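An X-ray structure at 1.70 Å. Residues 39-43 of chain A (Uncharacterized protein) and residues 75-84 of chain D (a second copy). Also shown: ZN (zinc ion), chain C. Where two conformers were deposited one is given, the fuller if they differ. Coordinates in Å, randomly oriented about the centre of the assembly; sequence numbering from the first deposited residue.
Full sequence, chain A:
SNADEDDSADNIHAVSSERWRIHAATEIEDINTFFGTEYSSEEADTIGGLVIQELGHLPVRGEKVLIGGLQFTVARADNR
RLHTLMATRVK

Chain A, residues 39-43: YSSEE
Chain D (75-84) ARADNRRLHT

A metal ion can join two protein surfaces that otherwise share little, because it allows carboxylates to converge where their charges alone would repel. Here, two copies of one protein bury just 226 Å² between an irregular segment, Tyr A39 to Glu A43, and a turn ending in the strand 82-84. Chain A is extended through Ser A41 (phi/psi -136/149), then bends at Glu A42 (-77/-28). In chain D, Thr D84 N and His D83 N both donate to Arg D76 O (3.1 and 3.0 Å), and Asp D78 N donates to Arg D81 O (2.8 Å), closing the turn. CA atoms lie 9.4 Å apart for Ser A40 and Arg D76, and 8.7 Å for Glu A42 and His D83, so long side chains must span the gap.

Zinc is the centre. Glu A42 (m, m, chi3 -34°) starts sideways but brings OE2 to 2.3 Å from ZN; Asp D78 (p) supplies OD1 at 2.4 Å and His D83 (m, chi2 -87°) NE2 at 2.1 Å. Waters 2 and 3, at 2.3 and 2.1 Å from ZN, complete five ligands. The metal accounts for the 3.7 Å approach of Glu A42 OE2 to Asp D78 OD1. The other Asp D78 oxygen, OD2, accepts from Arg D80 N and Arg D81 N, both at 2.8 Å, bracing the ligand.

Glu A42 OE1 is also satisfied: it forms a salt bridge with Arg D81 NH1, containing a weak 3.4 Å hydrogen bond, and accepts from water 1 at 2.4 Å. Arg D76, extended (t, t, t), donates NH2 to Ser A41 O (3.2 Å, 142°) near the guanidinium plane. Ser A40 OG lies over one guanidinium face, 3.1 Å from Arg D76 NH2, but the angle precludes a hydrogen bond. Ser A41 (t) points away, its OG accepting from Glu A43 N at 2.9 Å.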

# COMPACT_ATOMS: atom_id res chain seq x y z
N TYR A 39 -1.03 11.81 -12.13
CA TYR A 39 -0.38 11.23 -13.25
C TYR A 39 -1.27 10.25 -13.95
O TYR A 39 -2.09 9.56 -13.36
CB TYR A 39 0.85 10.47 -12.80
CG TYR A 39 1.91 11.26 -12.09
CD1 TYR A 39 2.31 12.50 -12.53
CD2 TYR A 39 2.58 10.72 -11.01
CE1 TYR A 39 3.32 13.20 -11.90
CE2 TYR A 39 3.60 11.40 -10.40
CZ TYR A 39 3.95 12.65 -10.82
OH TYR A 39 4.98 13.29 -10.15
N SER A 40 -1.08 10.18 -15.26
CA SER A 40 -1.90 9.32 -16.06
C SER A 40 -1.12 9.14 -17.34
O SER A 40 -0.51 10.07 -17.83
CB SER A 40 -3.25 10.01 -16.28
OG SER A 40 -3.90 9.56 -17.42
N SER A 41 -1.12 7.92 -17.86
CA SER A 41 -0.49 7.66 -19.14
C SER A 41 -1.43 6.78 -19.93
O SER A 41 -2.20 6.00 -19.37
CB SER A 41 0.86 6.97 -18.94
OG SER A 41 1.44 6.59 -20.18
N GLU A 42 -1.39 6.95 -21.24
CA GLU A 42 -2.09 6.04 -22.10
C GLU A 42 -1.31 4.74 -22.22
O GLU A 42 -1.90 3.69 -22.46
CB GLU A 42 -2.26 6.71 -23.46
CG GLU A 42 -3.22 7.88 -23.41
CD GLU A 42 -4.66 7.44 -23.31
OE1 GLU A 42 -5.02 6.39 -23.90
OE2 GLU A 42 -5.45 8.15 -22.66
N GLU A 43 0.01 4.82 -22.05
CA GLU A 43 0.92 3.73 -22.42
C GLU A 43 1.76 3.18 -21.26
O GLU A 43 2.50 2.21 -21.47
CB GLU A 43 1.85 4.21 -23.55
CG GLU A 43 2.99 5.12 -23.07
CD GLU A 43 3.68 5.93 -24.17
OE1 GLU A 43 3.27 5.85 -25.36
OE2 GLU A 43 4.65 6.65 -23.84
N ALA D 75 -13.62 4.65 -12.57
CA ALA D 75 -12.59 5.43 -11.85
C ALA D 75 -11.84 6.41 -12.73
O ALA D 75 -11.37 7.44 -12.25
CB ALA D 75 -11.58 4.50 -11.17
N ARG D 76 -11.61 6.03 -13.97
CA ARG D 76 -10.93 6.89 -14.93
C ARG D 76 -11.50 6.60 -16.30
O ARG D 76 -11.58 5.43 -16.72
CB ARG D 76 -9.44 6.60 -14.96
CG ARG D 76 -8.67 7.44 -15.95
CD ARG D 76 -7.13 7.12 -15.89
NE ARG D 76 -6.52 7.47 -17.18
CZ ARG D 76 -5.58 6.75 -17.82
NH1 ARG D 76 -5.13 5.61 -17.30
NH2 ARG D 76 -5.12 7.18 -18.99
N ALA D 77 -11.94 7.65 -16.96
CA ALA D 77 -12.50 7.57 -18.31
C ALA D 77 -12.27 8.90 -18.93
O ALA D 77 -12.17 9.90 -18.22
CB ALA D 77 -13.97 7.28 -18.28
N ASP D 78 -12.22 8.90 -20.26
CA ASP D 78 -12.15 10.13 -21.03
C ASP D 78 -13.13 9.99 -22.20
O ASP D 78 -13.74 8.93 -22.39
CB ASP D 78 -10.71 10.40 -21.50
CG ASP D 78 -10.13 9.30 -22.38
OD1 ASP D 78 -9.00 8.83 -22.11
OD2 ASP D 78 -10.81 8.90 -23.35
N ASN D 79 -13.27 11.06 -22.97
CA ASN D 79 -14.23 11.09 -24.08
C ASN D 79 -14.07 9.95 -25.10
O ASN D 79 -14.99 9.66 -25.85
CB ASN D 79 -14.12 12.42 -24.83
CG ASN D 79 -14.48 13.62 -23.95
OD1 ASN D 79 -15.38 13.56 -23.11
ND2 ASN D 79 -13.77 14.73 -24.15
N ARG D 80 -12.89 9.34 -25.15
CA ARG D 80 -12.59 8.28 -26.10
C ARG D 80 -12.81 6.90 -25.47
O ARG D 80 -13.48 6.04 -26.04
CB ARG D 80 -11.14 8.42 -26.57
CG ARG D 80 -10.80 7.74 -27.89
CD ARG D 80 -9.44 8.20 -28.40
NE ARG D 80 -9.35 9.66 -28.54
CZ ARG D 80 -8.21 10.34 -28.70
NH1 ARG D 80 -7.04 9.72 -28.76
NH2 ARG D 80 -8.25 11.66 -28.81
N ARG D 81 -12.23 6.71 -24.29
CA ARG D 81 -12.07 5.40 -23.70
C ARG D 81 -12.38 5.35 -22.20
O ARG D 81 -12.26 6.34 -21.46
CB ARG D 81 -10.61 4.90 -23.91
CG ARG D 81 -10.47 3.61 -24.75
CD ARG D 81 -9.39 3.71 -25.83
NE ARG D 81 -8.04 3.87 -25.30
CZ ARG D 81 -7.13 2.90 -25.15
NH1 ARG D 81 -5.93 3.19 -24.64
NH2 ARG D 81 -7.39 1.64 -25.50
N LEU D 82 -12.79 4.16 -21.78
CA LEU D 82 -12.82 3.79 -20.35
C LEU D 82 -11.50 3.15 -20.01
O LEU D 82 -11.03 2.26 -20.69
CB LEU D 82 -13.99 2.81 -20.18
CG LEU D 82 -14.36 2.15 -18.88
CD1 LEU D 82 -14.33 3.12 -17.74
CD2 LEU D 82 -15.79 1.49 -19.11
N HIS D 83 -10.85 3.58 -18.92
CA HIS D 83 -9.53 3.04 -18.64
C HIS D 83 -9.49 2.23 -17.36
O HIS D 83 -8.81 1.23 -17.29
CB HIS D 83 -8.45 4.11 -18.53
CG HIS D 83 -7.88 4.59 -19.85
ND1 HIS D 83 -6.80 3.98 -20.52
CD2 HIS D 83 -8.21 5.68 -20.57
CE1 HIS D 83 -6.53 4.69 -21.59
NE2 HIS D 83 -7.39 5.70 -21.65
N THR D 84 -10.21 2.67 -16.34
CA THR D 84 -10.16 1.97 -15.06
C THR D 84 -11.51 1.88 -14.37
O THR D 84 -12.36 2.76 -14.47
CB THR D 84 -9.14 2.60 -14.13
OG1 THR D 84 -9.67 3.78 -13.53
CG2 THR D 84 -7.84 2.92 -14.89
ZN ZN C . -7.52 7.26 -23.05
O HOH W 1 -5.93 6.35 -26.15
O HOH W 2 -7.80 7.71 -25.30
O HOH W 3 -7.07 8.46 -21.38